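Local coordinates for iron-regulated ABC transporter siderophore-binding protein SirA (Staphylococcus aureus subsp. aureus, PDB 3MWF), which binds the iron siderophore staphyloferrin B and probably delivers it to an ABC transporter for uptake into the cell, at residues 149-152 against 153-157; 142-145 against 146-150; 282-285 against 286-290; 253-256 against 257-260. All blocks are in the same frame, centred on the assembly; numbering follows the deposited sequence. Where two conformers were deposited one is given.

Interaction 1 of 4, residues 149-152 against 153-157; sequences KDAK and AKYKD
Four i to i+4 backbone hydrogen bonds join residues 149-152 to 153-157: Lys149 O takes Ala153 N, Asp150 O takes Lys154 N, Ala151 O takes Tyr155 N, and Lys152 O takes Lys156 N at 2.8 Å. The third, 2.8 Å from Tyr155 N to Ala151 O, is the straightest, with an N-H...O angle of 163°. Tyr155 also lays the CD2 corner of its ring obliquely against that oxygen, CD2 to Ala151 O being 3.2 Å, and its CD2 sits 4.4 Å from the methyl CB of Ala151. CD of Lys154 rests on one face of the same ring, offset toward the rim, before the chain turns off to give NZ to the carbonyl of Asn292. This is the last turn of the long helix 130-155, and Lys156 is the first residue after it to leave helical geometry, with a positive phi of 51°. Lys152 reaches over the helix end: with CG anti to the backbone N and a bend at chi2 (54°), the chain swings its ammonium round to Lys156 O, NZ to O 3.0 Å. The ammonium comes in from above the carbonyl plane and not along a lone pair. Asp157 OD1 lies 4.9 Å from Lys152 NZ, short of contact, where a weak attraction is possible. Lys156 NZ folds back to make a weak hydrogen bond to Ala153 O, 3.3 Å away.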
# COMPACT_ATOMS: atom_id res chain seq x y z
N LYS A 149 10.84 4.27 19.38
CA LYS A 149 11.57 4.05 20.65
C LYS A 149 12.55 2.88 20.59
O LYS A 149 13.71 3.03 20.97
CB LYS A 149 10.59 3.87 21.83
CG LYS A 149 9.74 5.09 22.15
CD LYS A 149 9.02 4.90 23.51
CE LYS A 149 7.65 5.59 23.59
NZ LYS A 149 7.60 6.90 22.89
N ASP A 150 12.10 1.73 20.08
CA ASP A 150 12.93 0.55 19.98
C ASP A 150 14.06 0.71 18.96
O ASP A 150 15.16 0.18 19.14
CB ASP A 150 12.06 -0.67 19.62
CG ASP A 150 11.00 -0.97 20.68
OD1 ASP A 150 11.20 -0.61 21.86
OD2 ASP A 150 9.95 -1.58 20.34
N ALA A 151 13.79 1.46 17.88
CA ALA A 151 14.81 1.72 16.87
C ALA A 151 15.93 2.63 17.41
O ALA A 151 17.12 2.34 17.21
CB ALA A 151 14.17 2.32 15.61
N LYS A 152 15.53 3.70 18.09
CA LYS A 152 16.46 4.62 18.76
C LYS A 152 17.32 3.86 19.79
O LYS A 152 18.54 4.02 19.84
CB LYS A 152 15.67 5.77 19.41
CG LYS A 152 16.49 6.93 20.03
CD LYS A 152 17.49 7.56 19.05
CE LYS A 152 18.26 8.71 19.70
NZ LYS A 152 19.48 9.05 18.93
N ALA A 153 16.68 2.98 20.56
CA ALA A 153 17.41 2.16 21.55
C ALA A 153 18.46 1.26 20.91
O ALA A 153 19.57 1.12 21.45
CB ALA A 153 16.43 1.35 22.41
N LYS A 154 18.16 0.67 19.74
CA LYS A 154 19.14 -0.18 19.07
C LYS A 154 20.24 0.61 18.38
O LYS A 154 21.44 0.31 18.51
CB LYS A 154 18.48 -1.11 18.06
CG LYS A 154 19.45 -2.03 17.34
CD LYS A 154 18.77 -2.70 16.19
CE LYS A 154 19.74 -3.38 15.24
NZ LYS A 154 20.04 -4.77 15.61
N TYR A 155 19.83 1.62 17.61
CA TYR A 155 20.77 2.28 16.70
C TYR A 155 21.48 3.49 17.31
O TYR A 155 22.53 3.91 16.81
CB TYR A 155 20.06 2.67 15.40
CG TYR A 155 19.64 1.46 14.59
CD1 TYR A 155 20.58 0.67 13.94
CD2 TYR A 155 18.28 1.14 14.43
CE1 TYR A 155 20.21 -0.43 13.18
CE2 TYR A 155 17.89 0.04 13.66
CZ TYR A 155 18.86 -0.74 13.04
OH TYR A 155 18.49 -1.83 12.28
N LYS A 156 20.91 4.02 18.39
CA LYS A 156 21.49 5.14 19.16
C LYS A 156 21.87 6.32 18.25
O LYS A 156 20.99 6.85 17.57
CB LYS A 156 22.67 4.67 20.02
CG LYS A 156 22.31 3.45 20.89
CD LYS A 156 23.34 3.24 21.98
CE LYS A 156 22.79 2.32 23.06
NZ LYS A 156 22.71 0.92 22.57
N ASP A 157 23.15 6.72 18.25
CA ASP A 157 23.62 7.85 17.44
C ASP A 157 23.43 7.65 15.94
O ASP A 157 23.44 8.63 15.18
CB ASP A 157 25.10 8.16 17.73
CG ASP A 157 25.30 8.96 19.01
OD1 ASP A 157 24.33 9.24 19.76
OD2 ASP A 157 26.47 9.33 19.28

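Interaction 2 of 4, residues 142-145 against 146-150; sequences DKVA and AFQKD
Gln148 and Val144 lie side by side one helical turn apart, pointing the same way, and the aliphatic CG of Gln148 sits 3.5 Å from Val144 O. That oxygen also accepts the backbone hydrogen bond from Gln148 N, 3.0 Å away with an N-H...O angle of 164°. One step along, Lys149 treats Ala145 in a similar manner: its N bonds to Ala145 O at 3.1 Å, and its CG, held anti to its own carbonyl carbon (chi1 -64°), drops to 3.4 Å from the same Ala145 O. Bonds from Ala146 N to Asp142 O, 3.0 Å, and from Phe147 N to Lys143 O, 2.9 Å, complete the turn. CB of Phe147 touches both Val144 O and Lys143 O, and the ring then leads off away from residues 142-145. Further out, these side chains end on helix 277-290 and on Leu188, which touches both Val144 and Phe147. Phe147 packs on Leu287 and meets the Tyr288 ring edge-to-face, Val144 packs on Ile284, and Lys143 touches Ile284 and puts NZ in a salt bridge with Asp285. Helix 130-155 is thus amphipathic here, with Val144 and Phe147 buried while Asp142 and Lys149 stay exposed. Within this turn the side chains meet backbone oxygens chiefly through carbon, so its cohesion probably rests mainly on the main-chain bonds, and the ionic pairing of Lys143 is spent on the neighbouring helix.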
# COMPACT_ATOMS: atom_id res chain seq x y z
N ASP A 142 0.26 4.14 17.95
CA ASP A 142 0.94 3.52 19.09
C ASP A 142 2.07 2.60 18.67
O ASP A 142 3.15 2.65 19.24
CB ASP A 142 -0.05 2.78 20.00
CG ASP A 142 -0.94 3.73 20.78
OD1 ASP A 142 -0.62 4.94 20.89
OD2 ASP A 142 -1.99 3.27 21.28
N LYS A 143 1.81 1.79 17.64
CA LYS A 143 2.79 0.85 17.16
C LYS A 143 3.98 1.58 16.54
O LYS A 143 5.13 1.17 16.71
CB LYS A 143 2.16 -0.13 16.16
CG LYS A 143 2.98 -1.36 15.99
CD LYS A 143 2.21 -2.49 15.29
CE LYS A 143 3.13 -3.64 14.95
NZ LYS A 143 3.41 -4.48 16.14
N VAL A 144 3.67 2.66 15.82
CA VAL A 144 4.70 3.53 15.23
C VAL A 144 5.56 4.15 16.33
O VAL A 144 6.79 4.05 16.28
CB VAL A 144 4.07 4.63 14.34
CG1 VAL A 144 5.11 5.69 13.96
CG2 VAL A 144 3.54 3.98 13.07
N ALA A 145 4.92 4.75 17.33
CA ALA A 145 5.66 5.36 18.46
C ALA A 145 6.58 4.36 19.15
O ALA A 145 7.75 4.67 19.43
CB ALA A 145 4.68 6.01 19.47
N ALA A 146 6.08 3.16 19.42
CA ALA A 146 6.89 2.09 20.01
C ALA A 146 8.04 1.67 19.12
O ALA A 146 9.14 1.41 19.60
CB ALA A 146 6.02 0.86 20.34
N PHE A 147 7.80 1.61 17.80
CA PHE A 147 8.88 1.26 16.91
C PHE A 147 10.02 2.29 16.95
O PHE A 147 11.21 1.92 16.95
CB PHE A 147 8.41 1.09 15.46
CG PHE A 147 9.54 0.71 14.52
CD1 PHE A 147 9.88 -0.63 14.32
CD2 PHE A 147 10.31 1.71 13.89
CE1 PHE A 147 10.93 -0.98 13.50
CE2 PHE A 147 11.38 1.35 13.06
CZ PHE A 147 11.69 0.02 12.86
N GLN A 148 9.65 3.56 16.93
CA GLN A 148 10.64 4.65 16.98
C GLN A 148 11.50 4.54 18.26
O GLN A 148 12.72 4.65 18.19
CB GLN A 148 9.95 6.00 16.91
CG GLN A 148 9.39 6.25 15.49
CD GLN A 148 9.02 7.67 15.25
OE1 GLN A 148 8.07 7.97 14.52
NE2 GLN A 148 9.78 8.59 15.84
N LYS A 149 10.84 4.27 19.38
CA LYS A 149 11.57 4.05 20.65
C LYS A 149 12.55 2.88 20.59
O LYS A 149 13.71 3.03 20.97
CB LYS A 149 10.59 3.87 21.83
CG LYS A 149 9.74 5.09 22.15
CD LYS A 149 9.02 4.90 23.51
CE LYS A 149 7.65 5.59 23.59
NZ LYS A 149 7.60 6.90 22.89
N ASP A 150 12.10 1.73 20.08
CA ASP A 150 12.93 0.55 19.98
C ASP A 150 14.06 0.71 18.96
O ASP A 150 15.16 0.18 19.14
CB ASP A 150 12.06 -0.67 19.62
CG ASP A 150 11.00 -0.97 20.68
OD1 ASP A 150 11.20 -0.61 21.86
OD2 ASP A 150 9.95 -1.58 20.34

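Interaction 3 of 4, residues 282-285 against 286-290; sequences KLID and DLYEK
The Tyr288 ring stands beside Ile284, the two side chains pointing the same way, with CE2 of the ring 4.0 Å from the CG2 methyl of Ile284. CA of Asp285 lies at the ring edge, near its plane, while Ile284 O approaches obliquely, 3.4 Å from Tyr288 CD2. That oxygen also receives the backbone bond from Tyr288 N, at 3.2 Å. Elsewhere the ring meets Lys295 in a cation-pi contact. A second flat group, the carboxylate of Asp286, is modelled in two conformers, and its contacts hold for one of them and are less certain. In that conformer it tucks back over the preceding turn, its CG 3.5 Å from Lys282 O. Lys282, bent at chi2 (84°) and chi4 (77°), curls toward it and makes a long salt bridge, NZ to Asp286 OD1 3.6 Å. A water spans the pair, donating to Asp286 OD2 at 2.7 Å and accepting a weak bond from Lys282 NZ; OD2 also takes the indole N-H of Trp271. On the buried side of helix 277-290, Leu283 and Leu287 cross obliquely, CD2 of the first 3.7 Å from CD1 of the second, and continue the apolar layer onto helix 179-187 through Ala181 and Leu185. At the C-terminal end of the helix Lys290 NZ pairs with Glu289 OE2, 2.9 Å away. Leu283, Ile284 and Leu287 therefore pack inward, while Tyr288 takes its hydroxyl to a hydrogen bond with Asp150. For Asp286, the water, the Trp271 N-H and the more distant ammonium would be expected to favour the ionised form in this conformer.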
# COMPACT_ATOMS: atom_id res chain seq x y z
N LYS A 282 1.46 -5.50 10.10
CA LYS A 282 2.35 -6.57 9.69
C LYS A 282 3.72 -6.11 9.16
O LYS A 282 4.73 -6.75 9.42
CB LYS A 282 1.65 -7.46 8.67
CG LYS A 282 2.39 -8.72 8.35
CD LYS A 282 2.06 -9.77 9.40
CE LYS A 282 2.47 -11.14 8.91
NZ LYS A 282 3.94 -11.29 9.02
N LEU A 283 3.74 -5.02 8.40
CA LEU A 283 4.99 -4.48 7.89
C LEU A 283 5.91 -4.07 9.05
O LEU A 283 7.09 -4.44 9.08
CB LEU A 283 4.72 -3.33 6.90
CG LEU A 283 5.89 -2.82 6.05
CD1 LEU A 283 5.37 -2.00 4.85
CD2 LEU A 283 6.86 -1.96 6.88
N ILE A 284 5.34 -3.40 10.04
CA ILE A 284 6.11 -2.99 11.24
C ILE A 284 6.67 -4.22 11.97
O ILE A 284 7.85 -4.26 12.37
CB ILE A 284 5.26 -2.09 12.18
CG1 ILE A 284 4.87 -0.76 11.47
CG2 ILE A 284 6.08 -1.74 13.43
CD1 ILE A 284 3.80 0.13 12.17
N ASP A 285 5.85 -5.26 12.11
CA ASP A 285 6.33 -6.54 12.68
C ASP A 285 7.49 -7.11 11.88
O ASP A 285 8.48 -7.58 12.45
CB ASP A 285 5.21 -7.59 12.70
CG ASP A 285 4.23 -7.39 13.81
OD1 ASP A 285 4.47 -6.58 14.75
OD2 ASP A 285 3.18 -8.07 13.74
N ASP A 286 7.37 -7.07 10.55
CA ASP A 286 8.43 -7.53 9.65
C ASP A 286 9.75 -6.81 9.92
O ASP A 286 10.81 -7.43 9.94
CB ASP A 286 8.04 -7.31 8.19
CG ASP A 286 7.22 -8.45 7.63
OD1 ASP A 286 6.96 -9.42 8.37
OD2 ASP A 286 6.83 -8.36 6.44
N LEU A 287 9.67 -5.50 10.12
CA LEU A 287 10.84 -4.68 10.41
C LEU A 287 11.55 -5.08 11.71
O LEU A 287 12.77 -5.18 11.72
CB LEU A 287 10.45 -3.21 10.45
CG LEU A 287 10.13 -2.58 9.10
CD1 LEU A 287 9.56 -1.20 9.36
CD2 LEU A 287 11.37 -2.53 8.20
N TYR A 288 10.79 -5.34 12.77
CA TYR A 288 11.42 -5.85 14.01
C TYR A 288 12.24 -7.10 13.71
O TYR A 288 13.38 -7.24 14.18
CB TYR A 288 10.37 -6.15 15.06
CG TYR A 288 9.93 -4.97 15.88
CD1 TYR A 288 10.72 -4.48 16.92
CD2 TYR A 288 8.72 -4.36 15.64
CE1 TYR A 288 10.30 -3.41 17.69
CE2 TYR A 288 8.28 -3.30 16.39
CZ TYR A 288 9.08 -2.81 17.42
OH TYR A 288 8.62 -1.75 18.15
N GLU A 289 11.68 -8.00 12.91
CA GLU A 289 12.36 -9.25 12.55
C GLU A 289 13.56 -9.05 11.60
O GLU A 289 14.65 -9.54 11.89
CB GLU A 289 11.35 -10.23 11.94
CG GLU A 289 11.87 -11.60 11.69
CD GLU A 289 10.93 -12.37 10.79
OE1 GLU A 289 9.79 -12.60 11.24
OE2 GLU A 289 11.32 -12.70 9.65
N LYS A 290 13.36 -8.34 10.49
CA LYS A 290 14.39 -8.20 9.48
C LYS A 290 15.54 -7.34 9.99
O LYS A 290 16.68 -7.53 9.55
CB LYS A 290 13.85 -7.62 8.15
CG LYS A 290 12.77 -8.50 7.43
CD LYS A 290 13.25 -9.89 7.05
CE LYS A 290 12.13 -10.67 6.29
NZ LYS A 290 11.03 -11.16 7.17
O HOH W 1 4.93 -10.22 5.90

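Interaction 4 of 4, residues 253-256 against 257-260; sequences NLDA and VKNN
The short helix 255-258 is opened by Leu254 at its N-cap position and closed by a Schellman motif, and the contact between 253-256 and 257-260 spans it from end to end. Leu254 O accepts the principal bond, from Lys258 N at 3.0 Å with an almost linear N-H...O angle of 179°, and a second, weak one from Val257 N. Next to it, Asn259 N bonds to Asp255 O at 3.0 Å. The Leu254 and Val257 side chains cross, CB of Leu254 lying 3.8 Å from CG2 of Val257, the branch that stands anti to its own carbonyl carbon, which turns it toward Leu254; Leu254 then packs against Ile215 and Ile223, and Ala256 also rests on Ile223 of strand 222-227. On the exposed side Lys258 runs back toward the start of the helix. Its chain bends at chi3 (-65°), which brings CE within 3.4 Å of Asn253 O and leaves NZ 4.0 Å from Asp255 OD1, beyond a salt bridge although the charges are opposite. A water joins the lysine to the residue before the N-cap: it accepts from Lys258 NZ at 2.9 Å and donates to both Asn253 OD1 and Asn253 O. Asn253 ND2 is held by the carbonyl of Lys249, while Asn219 OD1 takes the backbone N-H of Asp255 at the first turn. At the far end Asn260 has positive phi and sends its N to Val257 O, 3.2 Å away, while Gln261 N goes to Ala256 O, the paired bonds by which a Schellman motif ends a helix.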
# COMPACT_ATOMS: atom_id res chain seq x y z
N ASN A 253 28.19 -0.96 -4.98
CA ASN A 253 28.71 0.25 -4.33
C ASN A 253 27.73 0.94 -3.39
O ASN A 253 28.11 1.86 -2.65
CB ASN A 253 29.27 1.21 -5.36
CG ASN A 253 30.69 0.86 -5.77
OD1 ASN A 253 31.64 1.40 -5.23
ND2 ASN A 253 30.83 -0.09 -6.67
N LEU A 254 26.48 0.48 -3.37
CA LEU A 254 25.52 1.02 -2.41
C LEU A 254 26.01 0.76 -0.99
O LEU A 254 26.52 -0.33 -0.69
CB LEU A 254 24.13 0.38 -2.61
CG LEU A 254 23.46 0.66 -3.95
CD1 LEU A 254 22.25 -0.26 -4.14
CD2 LEU A 254 23.00 2.12 -4.02
N ASP A 255 25.79 1.73 -0.11
CA ASP A 255 26.16 1.59 1.30
C ASP A 255 25.54 0.34 1.93
O ASP A 255 26.23 -0.44 2.60
CB ASP A 255 25.73 2.81 2.11
CG ASP A 255 26.48 4.08 1.71
OD1 ASP A 255 27.49 4.02 0.99
OD2 ASP A 255 26.05 5.16 2.13
N ALA A 256 24.23 0.16 1.77
CA ALA A 256 23.60 -0.98 2.44
C ALA A 256 24.14 -2.32 1.93
O ALA A 256 24.19 -3.31 2.69
CB ALA A 256 22.05 -0.92 2.32
N VAL A 257 24.51 -2.36 0.64
CA VAL A 257 24.97 -3.58 -0.01
C VAL A 257 26.36 -3.94 0.54
O VAL A 257 26.58 -5.08 1.00
CB VAL A 257 24.98 -3.45 -1.55
CG1 VAL A 257 25.60 -4.67 -2.21
CG2 VAL A 257 23.54 -3.30 -2.07
N LYS A 258 27.25 -2.95 0.56
CA LYS A 258 28.58 -3.08 1.18
C LYS A 258 28.55 -3.54 2.62
O LYS A 258 29.43 -4.32 3.06
CB LYS A 258 29.33 -1.74 1.09
CG LYS A 258 29.83 -1.47 -0.29
CD LYS A 258 30.73 -0.24 -0.32
CE LYS A 258 30.00 1.03 0.03
NZ LYS A 258 30.97 2.16 0.22
N ASN A 259 27.56 -3.06 3.38
CA ASN A 259 27.46 -3.34 4.80
C ASN A 259 26.57 -4.53 5.14
O ASN A 259 26.23 -4.73 6.32
CB ASN A 259 26.95 -2.10 5.54
CG ASN A 259 27.92 -0.92 5.42
OD1 ASN A 259 29.13 -1.10 5.21
ND2 ASN A 259 27.38 0.29 5.52
N ASN A 260 26.17 -5.27 4.12
CA ASN A 260 25.30 -6.43 4.28
C ASN A 260 23.99 -6.08 5.01
O ASN A 260 23.56 -6.77 5.95
CB ASN A 260 26.07 -7.56 5.02
CG ASN A 260 25.41 -8.91 4.90
OD1 ASN A 260 24.76 -9.23 3.90
ND2 ASN A 260 25.59 -9.73 5.93
O HOH W 2 31.16 2.72 -2.67

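Interactions 1 and 2 are overlapping stretches of helix 130-155, sharing Lys149 and Asp150, with centres 10 Å apart. Interaction 3 lies on helix 277-290, which packs on interaction 2 and reaches interaction 1 through the shared Asp150: Tyr288 OH is 2.6 Å from Asp150 OD2, a probable hydrogen bond, and Lys143 NZ of interaction 2 is 2.7 Å from Asp285 OD1 of interaction 3 in a salt bridge. Interaction 4 touches none of the others; its nearest atoms stay about 8 Å from interaction 3 and about 9 Å from interaction 1. In interaction 3 the Leu283 side chain is about 12 Å from the bound siderophore, beyond direct contact, and none of the four contributes a pocket residue.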